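Local coordinates for protein glutathione s-transferase III (PDB 1AW9) that probably conjugates reduced glutathione to electrophilic compounds as a homodimeric phi-class transferase, a reaction maize uses to detoxify herbicides, at residues A[10-15]-A[172-177]; A[104-109]-A[166-171]; A[73-78]-A[84-89]; A[14-19]-A[69-74]. All coordinates share one frame; numbering follows the deposited sequence.

Contact 1. Residues A[10-15]-A[172-177]; sequences LSPNVV and LLYLSK
Tyr174, on helix 169-176, meets Leu10, Pro12 and Val15 at the start of helix 12-23, and nearly the whole contact runs through its ring. Just before it, Leu172 and Leu173 turn to the tryptophans Trp193 and Trp194 of helix 188-199, while Tyr174 faces the N-terminal domain. Its CG lies anti to the carbonyl carbon, chi1 -77°, which carries the ring across to the 10-15 turn. Pro12 CG sits over the middle of one ring face, 3.5 Å from the centroid of the Tyr174 ring and 5° off its normal, a clear CH-pi contact. Beyond the ring, Tyr174 OH gives a weak hydrogen bond to Leu10 O, the two atoms 2.5 Å apart, while Val15 CG2 packs 4.1 Å from Tyr174 OH. Three residues on, Lys177 packs on Ala39 of the second subunit. Within 10-15, Ser11 is the N-cap: its OG accepts from Val14 N at 3.2 Å. Ser11, Pro12 and Asn13 probably belong to the glutathione site. A proline over a tyrosine face, next to a carbonyl met by the phenol, thus gives the C-terminal domain an apolar hold, and a weak polar one, on the turn that enters this site.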
loop_
_atom_site.group_PDB
_atom_site.type_symbol
_atom_site.label_atom_id
_atom_site.label_comp_id
_atom_site.label_asym_id
_atom_site.label_seq_id
_atom_site.Cartn_x
_atom_site.Cartn_y
_atom_site.Cartn_z
ATOM N N LEU A 10 -6.644 -19.797 20.872
ATOM C CA LEU A 10 -5.624 -18.747 20.913
ATOM C C LEU A 10 -6.040 -17.445 20.256
ATOM O O LEU A 10 -5.431 -16.409 20.500
ATOM C CB LEU A 10 -4.324 -19.229 20.287
ATOM C CG LEU A 10 -3.580 -20.163 21.238
ATOM C CD1 LEU A 10 -2.395 -20.794 20.530
ATOM C CD2 LEU A 10 -3.147 -19.402 22.484
ATOM N N SER A 11 -7.040 -17.509 19.393
ATOM C CA SER A 11 -7.515 -16.342 18.698
ATOM C C SER A 11 -8.180 -15.342 19.656
ATOM O O SER A 11 -9.221 -15.645 20.271
ATOM C CB SER A 11 -8.476 -16.786 17.616
ATOM O OG SER A 11 -9.554 -15.880 17.508
ATOM N N PRO A 12 -7.643 -14.103 19.732
ATOM C CA PRO A 12 -8.213 -13.094 20.628
ATOM C C PRO A 12 -9.693 -12.805 20.371
ATOM O O PRO A 12 -10.400 -12.280 21.238
ATOM C CB PRO A 12 -7.350 -11.845 20.354
ATOM C CG PRO A 12 -6.052 -12.381 19.880
ATOM C CD PRO A 12 -6.493 -13.555 18.990
ATOM N N ASN A 13 -10.162 -13.109 19.175
ATOM C CA ASN A 13 -11.545 -12.837 18.874
ATOM C C ASN A 13 -12.399 -13.921 19.513
ATOM O O ASN A 13 -13.547 -13.672 19.877
ATOM C CB ASN A 13 -11.752 -12.679 17.366
ATOM C CG ASN A 13 -11.254 -11.318 16.844
ATOM O OD1 ASN A 13 -11.454 -10.292 17.485
ATOM N ND2 ASN A 13 -10.571 -11.318 15.705
ATOM N N VAL A 14 -11.824 -15.113 19.696
ATOM C CA VAL A 14 -12.535 -16.203 20.377
ATOM C C VAL A 14 -12.468 -15.869 21.862
ATOM O O VAL A 14 -13.469 -15.926 22.562
ATOM C CB VAL A 14 -11.892 -17.574 20.127
ATOM C CG1 VAL A 14 -12.454 -18.647 21.087
ATOM C CG2 VAL A 14 -12.151 -17.970 18.706
ATOM N N VAL A 15 -11.306 -15.416 22.330
ATOM C CA VAL A 15 -11.165 -15.039 23.732
ATOM C C VAL A 15 -12.104 -13.888 24.137
ATOM O O VAL A 15 -12.519 -13.825 25.286
ATOM C CB VAL A 15 -9.703 -14.725 24.085
ATOM C CG1 VAL A 15 -9.575 -14.278 25.561
ATOM C CG2 VAL A 15 -8.847 -15.942 23.808
ATOM N N LEU A 172 -6.385 -6.213 25.083
ATOM C CA LEU A 172 -5.489 -5.537 26.018
ATOM C C LEU A 172 -4.478 -6.586 26.506
ATOM O O LEU A 172 -3.276 -6.321 26.640
ATOM C CB LEU A 172 -6.266 -4.957 27.204
ATOM C CG LEU A 172 -6.956 -3.605 27.018
ATOM C CD1 LEU A 172 -7.682 -3.310 28.290
ATOM C CD2 LEU A 172 -5.976 -2.476 26.700
ATOM N N LEU A 173 -4.986 -7.793 26.746
ATOM C CA LEU A 173 -4.179 -8.927 27.187
ATOM C C LEU A 173 -3.070 -9.207 26.176
ATOM O O LEU A 173 -1.895 -9.232 26.521
ATOM C CB LEU A 173 -5.080 -10.163 27.373
ATOM C CG LEU A 173 -4.509 -11.425 28.011
ATOM C CD1 LEU A 173 -3.743 -12.255 27.002
ATOM C CD2 LEU A 173 -3.617 -11.064 29.197
ATOM N N TYR A 174 -3.428 -9.398 24.916
ATOM C CA TYR A 174 -2.419 -9.672 23.892
ATOM C C TYR A 174 -1.455 -8.509 23.679
ATOM O O TYR A 174 -0.261 -8.732 23.523
ATOM C CB TYR A 174 -3.081 -10.105 22.585
ATOM C CG TYR A 174 -3.551 -11.537 22.634
ATOM C CD1 TYR A 174 -4.600 -11.915 23.465
ATOM C CD2 TYR A 174 -2.928 -12.526 21.873
ATOM C CE1 TYR A 174 -5.023 -13.250 23.541
ATOM C CE2 TYR A 174 -3.344 -13.859 21.938
ATOM C CZ TYR A 174 -4.395 -14.215 22.770
ATOM O OH TYR A 174 -4.856 -15.513 22.799
ATOM N N LEU A 175 -1.970 -7.277 23.686
ATOM C CA LEU A 175 -1.138 -6.086 23.537
ATOM C C LEU A 175 -0.051 -6.086 24.618
ATOM O O LEU A 175 1.090 -5.699 24.344
ATOM C CB LEU A 175 -1.967 -4.832 23.743
ATOM C CG LEU A 175 -2.194 -3.811 22.633
ATOM C CD1 LEU A 175 -2.450 -2.478 23.326
ATOM C CD2 LEU A 175 -0.972 -3.669 21.745
ATOM N N SER A 176 -0.411 -6.496 25.845
ATOM C CA SER A 176 0.543 -6.528 26.954
ATOM C C SER A 176 1.722 -7.477 26.747
ATOM O O SER A 176 2.763 -7.292 27.356
ATOM C CB SER A 176 -0.142 -6.826 28.282
ATOM O OG SER A 176 -0.572 -8.165 28.337
ATOM N N LYS A 177 1.576 -8.451 25.859
ATOM C CA LYS A 177 2.652 -9.389 25.554
ATOM C C LYS A 177 3.520 -8.932 24.391
ATOM O O LYS A 177 4.390 -9.668 23.941
ATOM C CB LYS A 177 2.078 -10.756 25.255
ATOM C CG LYS A 177 1.424 -11.243 26.472
ATOM C CD LYS A 177 0.735 -12.538 26.303
ATOM C CE LYS A 177 0.211 -12.957 27.674
ATOM N NZ LYS A 177 1.194 -12.611 28.777
#

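Contact 2. Residues A[104-109]-A[166-171]; sequences HHFYPN and ANHASY
Two aromatic pairs, Phe106 with His168 and Tyr107 with Tyr171, join helix 92-122 to the 166-171 segment that leads into helix 169-176. In the first, the imidazole edge points at the phenyl face: the centroids of Phe106 and His168 are 4.8 Å apart with planes at 58°, and His168 CD2 stands 3.6 Å above the plane of the Phe106 ring, displaced toward its rim. The other pair is a more nearly perpendicular, offset T. Tyr107 turns its edge to the face of Tyr171, with planes at 83° and centroids of the two tyrosine rings 5.1 Å apart, and Tyr107 CE1 comes within 3.3 Å of Tyr171 CE2. Phe106 and Tyr107 share a chi1 near 180° (178° for Phe106), and their successive places on the helix send the rings to different partners. Tyr171 links the pairs, its CB lying against the edge of Phe106, 3.7 Å from Phe106 CE2.

The polar ends are met elsewhere. His168 NE2 is hydrogen-bonded to Tyr146 OH and His168 ND1 to Ala164 O, so the imidazole is held at both nitrogens and its rotation about the CB-CG bond is fixed. Tyr107 OH pairs with Asn13 ND2, and Arg68 makes a cation-pi contact with the Tyr107 ring. The chemistry implies a division of labour: ring edges and faces pack the two segments together, whereas bonds to surrounding residues hold the imidazole and the Tyr107 hydroxyl and extend the cluster to Asn13 of the probable glutathione site.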
loop_
_atom_site.group_PDB
_atom_site.type_symbol
_atom_site.label_atom_id
_atom_site.label_comp_id
_atom_site.label_asym_id
_atom_site.label_seq_id
_atom_site.Cartn_x
_atom_site.Cartn_y
_atom_site.Cartn_z
ATOM N N HIS A 104 -14.586 0.581 16.346
ATOM C CA HIS A 104 -14.009 1.408 15.306
ATOM C C HIS A 104 -12.701 2.101 15.548
ATOM O O HIS A 104 -12.095 2.592 14.592
ATOM C CB HIS A 104 -15.022 2.428 14.853
ATOM C CG HIS A 104 -16.254 1.791 14.328
ATOM N ND1 HIS A 104 -16.204 0.762 13.406
ATOM C CD2 HIS A 104 -17.550 1.921 14.686
ATOM C CE1 HIS A 104 -17.419 0.279 13.224
ATOM N NE2 HIS A 104 -18.257 0.962 13.991
ATOM N N HIS A 105 -12.267 2.196 16.793
ATOM C CA HIS A 105 -11.009 2.867 17.072
ATOM C C HIS A 105 -9.969 2.060 17.747
ATOM O O HIS A 105 -8.788 2.199 17.454
ATOM C CB HIS A 105 -11.250 4.108 17.891
ATOM C CG HIS A 105 -11.969 5.135 17.133
ATOM N ND1 HIS A 105 -13.339 5.253 17.177
ATOM C CD2 HIS A 105 -11.535 6.022 16.212
ATOM C CE1 HIS A 105 -13.716 6.171 16.311
ATOM N NE2 HIS A 105 -12.641 6.652 15.709
ATOM N N PHE A 106 -10.389 1.237 18.677
ATOM C CA PHE A 106 -9.452 0.421 19.412
ATOM C C PHE A 106 -9.133 -0.836 18.614
ATOM O O PHE A 106 -7.976 -1.073 18.236
ATOM C CB PHE A 106 -10.034 0.101 20.808
ATOM C CG PHE A 106 -9.158 -0.790 21.642
ATOM C CD1 PHE A 106 -8.111 -0.260 22.396
ATOM C CD2 PHE A 106 -9.329 -2.169 21.626
ATOM C CE1 PHE A 106 -7.235 -1.097 23.110
ATOM C CE2 PHE A 106 -8.460 -3.017 22.340
ATOM C CZ PHE A 106 -7.409 -2.470 23.078
ATOM N N TYR A 107 -10.160 -1.595 18.295
ATOM C CA TYR A 107 -9.924 -2.842 17.581
ATOM C C TYR A 107 -9.092 -2.736 16.297
ATOM O O TYR A 107 -8.028 -3.360 16.196
ATOM C CB TYR A 107 -11.250 -3.588 17.297
ATOM C CG TYR A 107 -11.033 -4.900 16.576
ATOM C CD1 TYR A 107 -10.424 -5.960 17.225
ATOM C CD2 TYR A 107 -11.362 -5.041 15.242
ATOM C CE1 TYR A 107 -10.123 -7.145 16.558
ATOM C CE2 TYR A 107 -11.066 -6.239 14.542
ATOM C CZ TYR A 107 -10.438 -7.296 15.213
ATOM O OH TYR A 107 -10.082 -8.503 14.584
ATOM N N PRO A 108 -9.504 -1.871 15.350
ATOM C CA PRO A 108 -8.735 -1.751 14.107
ATOM C C PRO A 108 -7.271 -1.377 14.254
ATOM O O PRO A 108 -6.507 -1.519 13.328
ATOM C CB PRO A 108 -9.514 -0.710 13.310
ATOM C CG PRO A 108 -10.903 -0.764 13.927
ATOM C CD PRO A 108 -10.557 -0.842 15.388
ATOM N N ASN A 109 -6.900 -0.842 15.401
ATOM C CA ASN A 109 -5.513 -0.475 15.626
ATOM C C ASN A 109 -4.808 -1.498 16.488
ATOM O O ASN A 109 -3.613 -1.760 16.277
ATOM C CB ASN A 109 -5.433 0.927 16.210
ATOM C CG ASN A 109 -5.829 1.965 15.200
ATOM O OD1 ASN A 109 -5.182 2.089 14.172
ATOM N ND2 ASN A 109 -6.915 2.685 15.453
ATOM N N ALA A 166 -15.484 -5.216 28.901
ATOM C CA ALA A 166 -15.196 -6.617 28.679
ATOM C C ALA A 166 -14.746 -6.905 27.239
ATOM O O ALA A 166 -13.888 -7.774 27.010
ATOM C CB ALA A 166 -16.439 -7.470 29.062
ATOM N N ASN A 167 -15.317 -6.157 26.287
ATOM C CA ASN A 167 -14.997 -6.313 24.866
ATOM C C ASN A 167 -13.550 -5.936 24.552
ATOM O O ASN A 167 -13.000 -6.351 23.532
ATOM C CB ASN A 167 -15.978 -5.512 24.000
ATOM C CG ASN A 167 -17.255 -6.299 23.674
ATOM O OD1 ASN A 167 -17.357 -7.495 23.964
ATOM N ND2 ASN A 167 -18.195 -5.657 23.021
ATOM N N HIS A 168 -12.914 -5.216 25.476
ATOM C CA HIS A 168 -11.537 -4.794 25.314
ATOM C C HIS A 168 -10.567 -5.767 25.878
ATOM O O HIS A 168 -9.439 -5.806 25.438
ATOM C CB HIS A 168 -11.277 -3.509 26.066
ATOM C CG HIS A 168 -11.831 -2.294 25.401
ATOM N ND1 HIS A 168 -13.131 -1.893 25.553
ATOM C CD2 HIS A 168 -11.231 -1.366 24.630
ATOM C CE1 HIS A 168 -13.312 -0.761 24.912
ATOM N NE2 HIS A 168 -12.168 -0.410 24.336
ATOM N N ALA A 169 -10.977 -6.548 26.865
ATOM C CA ALA A 169 -10.048 -7.423 27.559
ATOM C C ALA A 169 -9.066 -8.335 26.828
ATOM O O ALA A 169 -7.882 -8.369 27.205
ATOM C CB ALA A 169 -10.765 -8.178 28.639
ATOM N N SER A 170 -9.523 -9.091 25.817
ATOM C CA SER A 170 -8.632 -10.007 25.109
ATOM C C SER A 170 -7.550 -9.279 24.361
ATOM O O SER A 170 -6.402 -9.697 24.397
ATOM C CB SER A 170 -9.373 -10.972 24.195
ATOM O OG SER A 170 -10.008 -10.319 23.142
ATOM N N TYR A 171 -7.890 -8.171 23.714
ATOM C CA TYR A 171 -6.885 -7.422 23.001
ATOM C C TYR A 171 -5.933 -6.655 23.904
ATOM O O TYR A 171 -4.758 -6.532 23.565
ATOM C CB TYR A 171 -7.486 -6.590 21.886
ATOM C CG TYR A 171 -7.552 -7.389 20.589
ATOM C CD1 TYR A 171 -6.448 -7.461 19.736
ATOM C CD2 TYR A 171 -8.709 -8.092 20.222
ATOM C CE1 TYR A 171 -6.492 -8.201 18.563
ATOM C CE2 TYR A 171 -8.758 -8.845 19.033
ATOM C CZ TYR A 171 -7.642 -8.884 18.218
ATOM O OH TYR A 171 -7.678 -9.590 17.031
#

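Contact 3. Residues A[73-78]-A[84-89]; sequences YIASKY and DLLPAT
The last turns of helix 67-77 pass beside the irregular 84-89 segment, closest at Ala75 and Leu85, whose CA atoms are 6.0 Å apart. Ala75 points its methyl at the loop and receives both leucines there. Leu85 lays its CB near that methyl, with 4.2 Å between Ala75 CB and Leu85 CB. The larger contact belongs to Leu86: with CG set beside the backbone nitrogen, chi1 -67°, its CD1 branch reaches the helix surface and stands 3.8 Å from Ala75 CB. Leu86 CD1 also touches the main chain where Ala75 joins Ser76, and it lies 4.0 Å from Ser76 CB, so one leucine branch covers two successive helical residues.

A water supplies the polar part. It lies 2.6 Å from Ala75 O and 3.1 Å from Asp84 OD1, within bonding distance of both, with a weak further bond from Leu85 N. The carboxylate of Asp84 also receives a weak bond from its own segment, Leu86 N to Asp84 OD1 at 3.3 Å, in the manner of an Asx turn. One carboxylate oxygen therefore helps shape the loop and can also link it, through the water, to a carbonyl near the helix end.

The contact lies about 17 Å from the chain's centre and is partly buried, where the chain leaves helix 67-77 on its way to helix 92-122, the linker between the two domains of a glutathione transferase. Leu85 packs on Phe161 and is joined by backbone bonding to Leu163, while elsewhere on the helix Tyr73 rests on strand 62-65 and Ile74 on strand 3-6.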
loop_
_atom_site.group_PDB
_atom_site.type_symbol
_atom_site.label_atom_id
_atom_site.label_comp_id
_atom_site.label_asym_id
_atom_site.label_seq_id
_atom_site.Cartn_x
_atom_site.Cartn_y
_atom_site.Cartn_z
ATOM N N TYR A 73 -25.723 -10.378 22.390
ATOM C CA TYR A 73 -26.847 -11.311 22.475
ATOM C C TYR A 73 -26.833 -12.047 23.816
ATOM O O TYR A 73 -27.810 -12.059 24.541
ATOM C CB TYR A 73 -26.765 -12.309 21.334
ATOM C CG TYR A 73 -27.641 -13.523 21.491
ATOM C CD1 TYR A 73 -28.985 -13.502 21.117
ATOM C CD2 TYR A 73 -27.097 -14.724 21.945
ATOM C CE1 TYR A 73 -29.755 -14.650 21.178
ATOM C CE2 TYR A 73 -27.854 -15.871 22.011
ATOM C CZ TYR A 73 -29.175 -15.830 21.620
ATOM O OH TYR A 73 -29.875 -17.015 21.621
ATOM N N ILE A 74 -25.715 -12.667 24.130
ATOM C CA ILE A 74 -25.561 -13.370 25.373
ATOM C C ILE A 74 -25.753 -12.424 26.571
ATOM O O ILE A 74 -26.350 -12.826 27.546
ATOM C CB ILE A 74 -24.166 -13.997 25.435
ATOM C CG1 ILE A 74 -24.045 -15.125 24.407
ATOM C CG2 ILE A 74 -23.811 -14.390 26.854
ATOM C CD1 ILE A 74 -25.091 -16.218 24.509
ATOM N N ALA A 75 -25.253 -11.188 26.499
ATOM C CA ALA A 75 -25.355 -10.226 27.604
ATOM C C ALA A 75 -26.784 -9.809 27.917
ATOM O O ALA A 75 -27.110 -9.505 29.062
ATOM C CB ALA A 75 -24.490 -8.996 27.354
ATOM N N SER A 76 -27.639 -9.760 26.908
ATOM C CA SER A 76 -29.025 -9.389 27.163
ATOM C C SER A 76 -29.905 -10.614 27.382
ATOM O O SER A 76 -30.825 -10.578 28.189
ATOM C CB SER A 76 -29.586 -8.504 26.043
ATOM O OG SER A 76 -29.176 -8.951 24.760
ATOM N N LYS A 77 -29.588 -11.710 26.705
ATOM C CA LYS A 77 -30.361 -12.934 26.819
ATOM C C LYS A 77 -30.184 -13.548 28.188
ATOM O O LYS A 77 -31.157 -13.899 28.846
ATOM C CB LYS A 77 -29.969 -13.934 25.732
ATOM C CG LYS A 77 -30.914 -15.083 25.582
ATOM C CD LYS A 77 -30.131 -16.340 25.491
ATOM C CE LYS A 77 -31.017 -17.574 25.489
ATOM N NZ LYS A 77 -31.572 -17.854 24.144
ATOM N N TYR A 78 -28.949 -13.695 28.621
ATOM C CA TYR A 78 -28.711 -14.250 29.926
ATOM C C TYR A 78 -28.401 -13.108 30.876
ATOM O O TYR A 78 -27.482 -13.202 31.690
ATOM C CB TYR A 78 -27.543 -15.200 29.879
ATOM C CG TYR A 78 -27.734 -16.341 28.937
ATOM C CD1 TYR A 78 -28.319 -17.503 29.373
ATOM C CD2 TYR A 78 -27.251 -16.286 27.632
ATOM C CE1 TYR A 78 -28.412 -18.587 28.559
ATOM C CE2 TYR A 78 -27.337 -17.376 26.796
ATOM C CZ TYR A 78 -27.922 -18.525 27.273
ATOM O OH TYR A 78 -28.026 -19.644 26.494
ATOM N N ASP A 84 -23.932 -8.356 35.584
ATOM C CA ASP A 84 -24.859 -7.669 34.743
ATOM C C ASP A 84 -23.956 -6.842 33.829
ATOM O O ASP A 84 -23.448 -5.794 34.244
ATOM C CB ASP A 84 -25.760 -6.763 35.580
ATOM C CG ASP A 84 -26.910 -6.179 34.776
ATOM O OD1 ASP A 84 -27.040 -6.517 33.565
ATOM O OD2 ASP A 84 -27.692 -5.389 35.370
ATOM N N LEU A 85 -23.685 -7.346 32.623
ATOM C CA LEU A 85 -22.823 -6.604 31.690
ATOM C C LEU A 85 -23.573 -5.424 31.081
ATOM O O LEU A 85 -22.979 -4.539 30.458
ATOM C CB LEU A 85 -22.218 -7.527 30.624
ATOM C CG LEU A 85 -21.275 -8.611 31.137
ATOM C CD1 LEU A 85 -21.015 -9.596 30.053
ATOM C CD2 LEU A 85 -19.994 -8.053 31.664
ATOM N N LEU A 86 -24.875 -5.380 31.304
ATOM C CA LEU A 86 -25.672 -4.274 30.810
ATOM C C LEU A 86 -26.495 -3.663 31.964
ATOM O O LEU A 86 -27.727 -3.735 31.955
ATOM C CB LEU A 86 -26.574 -4.745 29.658
ATOM C CG LEU A 86 -25.913 -5.183 28.331
ATOM C CD1 LEU A 86 -26.884 -6.015 27.513
ATOM C CD2 LEU A 86 -25.430 -3.996 27.534
ATOM N N PRO A 87 -25.814 -3.072 32.985
ATOM C CA PRO A 87 -26.470 -2.456 34.144
ATOM C C PRO A 87 -27.341 -1.302 33.722
ATOM O O PRO A 87 -26.941 -0.511 32.879
ATOM C CB PRO A 87 -25.292 -1.925 34.960
ATOM C CG PRO A 87 -24.182 -2.837 34.609
ATOM C CD PRO A 87 -24.352 -2.930 33.123
ATOM N N ALA A 88 -28.527 -1.197 34.308
ATOM C CA ALA A 88 -29.421 -0.087 33.999
ATOM C C ALA A 88 -28.933 1.151 34.776
ATOM O O ALA A 88 -29.432 2.273 34.596
ATOM C CB ALA A 88 -30.857 -0.438 34.363
ATOM N N THR A 89 -27.945 0.921 35.638
ATOM C CA THR A 89 -27.326 1.981 36.418
ATOM C C THR A 89 -26.230 2.674 35.589
ATOM O O THR A 89 -25.841 3.813 35.888
ATOM C CB THR A 89 -26.698 1.418 37.712
ATOM O OG1 THR A 89 -26.098 0.142 37.434
ATOM C CG2 THR A 89 -27.764 1.282 38.814
HETATM O O HOH W 1 -26.240 -8.660 31.413
#

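Contact 4. Residues A[14-19]-A[69-74]; sequences VVRVAT and AINRYI
Asn71 and Val17 bury the most surface where helices 12-23 and 67-77 run side by side, their local axes 9.4 Å apart and only 7° from parallel. The amide of Asn71 reaches across at a chi1 of -75°, which turns CG away from its own carbonyl and places the two ends on different parts of the neighbouring helix. ND2 donates to Arg16 O at 2.9 Å, with a fairly straight N-H...O angle of 158°. The acceptor lies close to the amide plane, yet the donor stands well above the carbonyl plane of Arg16. Asn71 OD1 meanwhile rests against Val17, 3.4 Å from Val17 CA and near both methyls. Val17 is also engaged by Ile70, since Val17 CG1 packs 3.7 Å from Ile70 CG2. Both helices lie on the sheet of the thioredoxin-like domain: Val17 touches Leu5 on strand 3-6 and Ile70 touches Leu64 on strand 62-65. Asn71 ND2 bonds in addition to Asn167 OD1; Arg16 bonds through NE to Asn167 O and through NH1 to Asn13 OD1. One buried amide nitrogen is thus gripped by two oxygens, and the chemistry implies a polar tie that locks two helices of one domain to each other and to the C-terminal domain.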
loop_
_atom_site.group_PDB
_atom_site.type_symbol
_atom_site.label_atom_id
_atom_site.label_comp_id
_atom_site.label_asym_id
_atom_site.label_seq_id
_atom_site.Cartn_x
_atom_site.Cartn_y
_atom_site.Cartn_z
ATOM N N VAL A 14 -11.824 -15.113 19.696
ATOM C CA VAL A 14 -12.535 -16.203 20.377
ATOM C C VAL A 14 -12.468 -15.869 21.862
ATOM O O VAL A 14 -13.469 -15.926 22.562
ATOM C CB VAL A 14 -11.892 -17.574 20.127
ATOM C CG1 VAL A 14 -12.454 -18.647 21.087
ATOM C CG2 VAL A 14 -12.151 -17.970 18.706
ATOM N N VAL A 15 -11.306 -15.416 22.330
ATOM C CA VAL A 15 -11.165 -15.039 23.732
ATOM C C VAL A 15 -12.104 -13.888 24.137
ATOM O O VAL A 15 -12.519 -13.825 25.286
ATOM C CB VAL A 15 -9.703 -14.725 24.085
ATOM C CG1 VAL A 15 -9.575 -14.278 25.561
ATOM C CG2 VAL A 15 -8.847 -15.942 23.808
ATOM N N ARG A 16 -12.455 -12.988 23.216
ATOM C CA ARG A 16 -13.369 -11.900 23.544
ATOM C C ARG A 16 -14.744 -12.455 23.913
ATOM O O ARG A 16 -15.509 -11.813 24.658
ATOM C CB ARG A 16 -13.562 -10.933 22.360
ATOM C CG ARG A 16 -14.521 -9.727 22.662
ATOM C CD ARG A 16 -14.936 -8.790 21.459
ATOM N NE ARG A 16 -13.803 -8.015 20.951
ATOM C CZ ARG A 16 -13.098 -8.353 19.873
ATOM N NH1 ARG A 16 -13.443 -9.424 19.162
ATOM N NH2 ARG A 16 -11.925 -7.772 19.641
ATOM N N VAL A 17 -15.115 -13.574 23.288
ATOM C CA VAL A 17 -16.429 -14.184 23.547
ATOM C C VAL A 17 -16.372 -14.982 24.838
ATOM O O VAL A 17 -17.258 -14.864 25.662
ATOM C CB VAL A 17 -16.914 -15.076 22.387
ATOM C CG1 VAL A 17 -18.283 -15.650 22.712
ATOM C CG2 VAL A 17 -16.999 -14.255 21.117
ATOM N N ALA A 18 -15.310 -15.764 25.005
ATOM C CA ALA A 18 -15.101 -16.557 26.204
ATOM C C ALA A 18 -15.154 -15.598 27.415
ATOM O O ALA A 18 -15.757 -15.907 28.449
ATOM C CB ALA A 18 -13.738 -17.259 26.117
ATOM N N THR A 19 -14.563 -14.413 27.257
ATOM C CA THR A 19 -14.544 -13.389 28.293
ATOM C C THR A 19 -15.965 -13.157 28.790
ATOM O O THR A 19 -16.247 -13.278 29.975
ATOM C CB THR A 19 -13.958 -12.051 27.751
ATOM O OG1 THR A 19 -12.571 -12.225 27.466
ATOM C CG2 THR A 19 -14.074 -10.946 28.750
ATOM N N ALA A 69 -21.576 -9.381 18.190
ATOM C CA ALA A 69 -23.006 -9.664 18.112
ATOM C C ALA A 69 -23.273 -10.772 19.121
ATOM O O ALA A 69 -24.282 -10.768 19.825
ATOM C CB ALA A 69 -23.375 -10.119 16.723
ATOM N N ILE A 70 -22.369 -11.733 19.186
ATOM C CA ILE A 70 -22.497 -12.822 20.130
ATOM C C ILE A 70 -22.473 -12.279 21.554
ATOM O O ILE A 70 -23.359 -12.610 22.341
ATOM C CB ILE A 70 -21.389 -13.869 19.974
ATOM C CG1 ILE A 70 -21.504 -14.564 18.607
ATOM C CG2 ILE A 70 -21.484 -14.885 21.105
ATOM C CD1 ILE A 70 -20.269 -15.395 18.205
ATOM N N ASN A 71 -21.490 -11.438 21.889
ATOM C CA ASN A 71 -21.399 -10.859 23.220
ATOM C C ASN A 71 -22.625 -10.060 23.625
ATOM O O ASN A 71 -23.081 -10.133 24.763
ATOM C CB ASN A 71 -20.143 -10.000 23.352
ATOM C CG ASN A 71 -18.927 -10.843 23.475
ATOM O OD1 ASN A 71 -19.041 -12.060 23.423
ATOM N ND2 ASN A 71 -17.766 -10.239 23.655
ATOM N N ARG A 72 -23.197 -9.319 22.698
ATOM C CA ARG A 72 -24.327 -8.519 23.060
ATOM C C ARG A 72 -25.548 -9.398 23.266
ATOM O O ARG A 72 -26.301 -9.213 24.226
ATOM C CB ARG A 72 -24.573 -7.454 22.017
ATOM C CG ARG A 72 -25.714 -6.558 22.394
ATOM C CD ARG A 72 -25.357 -5.111 22.223
ATOM N NE ARG A 72 -26.324 -4.246 22.901
ATOM C CZ ARG A 72 -26.308 -2.922 22.824
ATOM N NH1 ARG A 72 -25.376 -2.315 22.098
ATOM N NH2 ARG A 72 -27.206 -2.208 23.487
ATOM N N TYR A 73 -25.723 -10.378 22.390
ATOM C CA TYR A 73 -26.847 -11.311 22.475
ATOM C C TYR A 73 -26.833 -12.047 23.816
ATOM O O TYR A 73 -27.810 -12.059 24.541
ATOM C CB TYR A 73 -26.765 -12.309 21.334
ATOM C CG TYR A 73 -27.641 -13.523 21.491
ATOM C CD1 TYR A 73 -28.985 -13.502 21.117
ATOM C CD2 TYR A 73 -27.097 -14.724 21.945
ATOM C CE1 TYR A 73 -29.755 -14.650 21.178
ATOM C CE2 TYR A 73 -27.854 -15.871 22.011
ATOM C CZ TYR A 73 -29.175 -15.830 21.620
ATOM O OH TYR A 73 -29.875 -17.015 21.621
ATOM N N ILE A 74 -25.715 -12.667 24.130
ATOM C CA ILE A 74 -25.561 -13.370 25.373
ATOM C C ILE A 74 -25.753 -12.424 26.571
ATOM O O ILE A 74 -26.350 -12.826 27.546
ATOM C CB ILE A 74 -24.166 -13.997 25.435
ATOM C CG1 ILE A 74 -24.045 -15.125 24.407
ATOM C CG2 ILE A 74 -23.811 -14.390 26.854
ATOM C CD1 ILE A 74 -25.091 -16.218 24.509
#

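In the fold
Contacts 1, 2 and 4 are buried near the middle of the chain, whereas contact 3 lies about 17 Å from its centre and is partly exposed. Contact 4 joins two helices of the N-terminal domain and contact 2 works within the C-terminal bundle; contact 1 spans the domains, sharing helix 12-23 with contact 4 and helix 169-176 with contact 2. Further bonds knit these three: Pro12 O with Ser170 OG between contacts 1 and 2, while contacts 2 and 4 meet at Asn167. Chemistry follows place: ring packing prevails in contacts 1 and 2, a direct hydrogen bond from a side-chain amide in contact 4, and aliphatic packing with a water in contact 3, which shares helix 67-77 with contact 4.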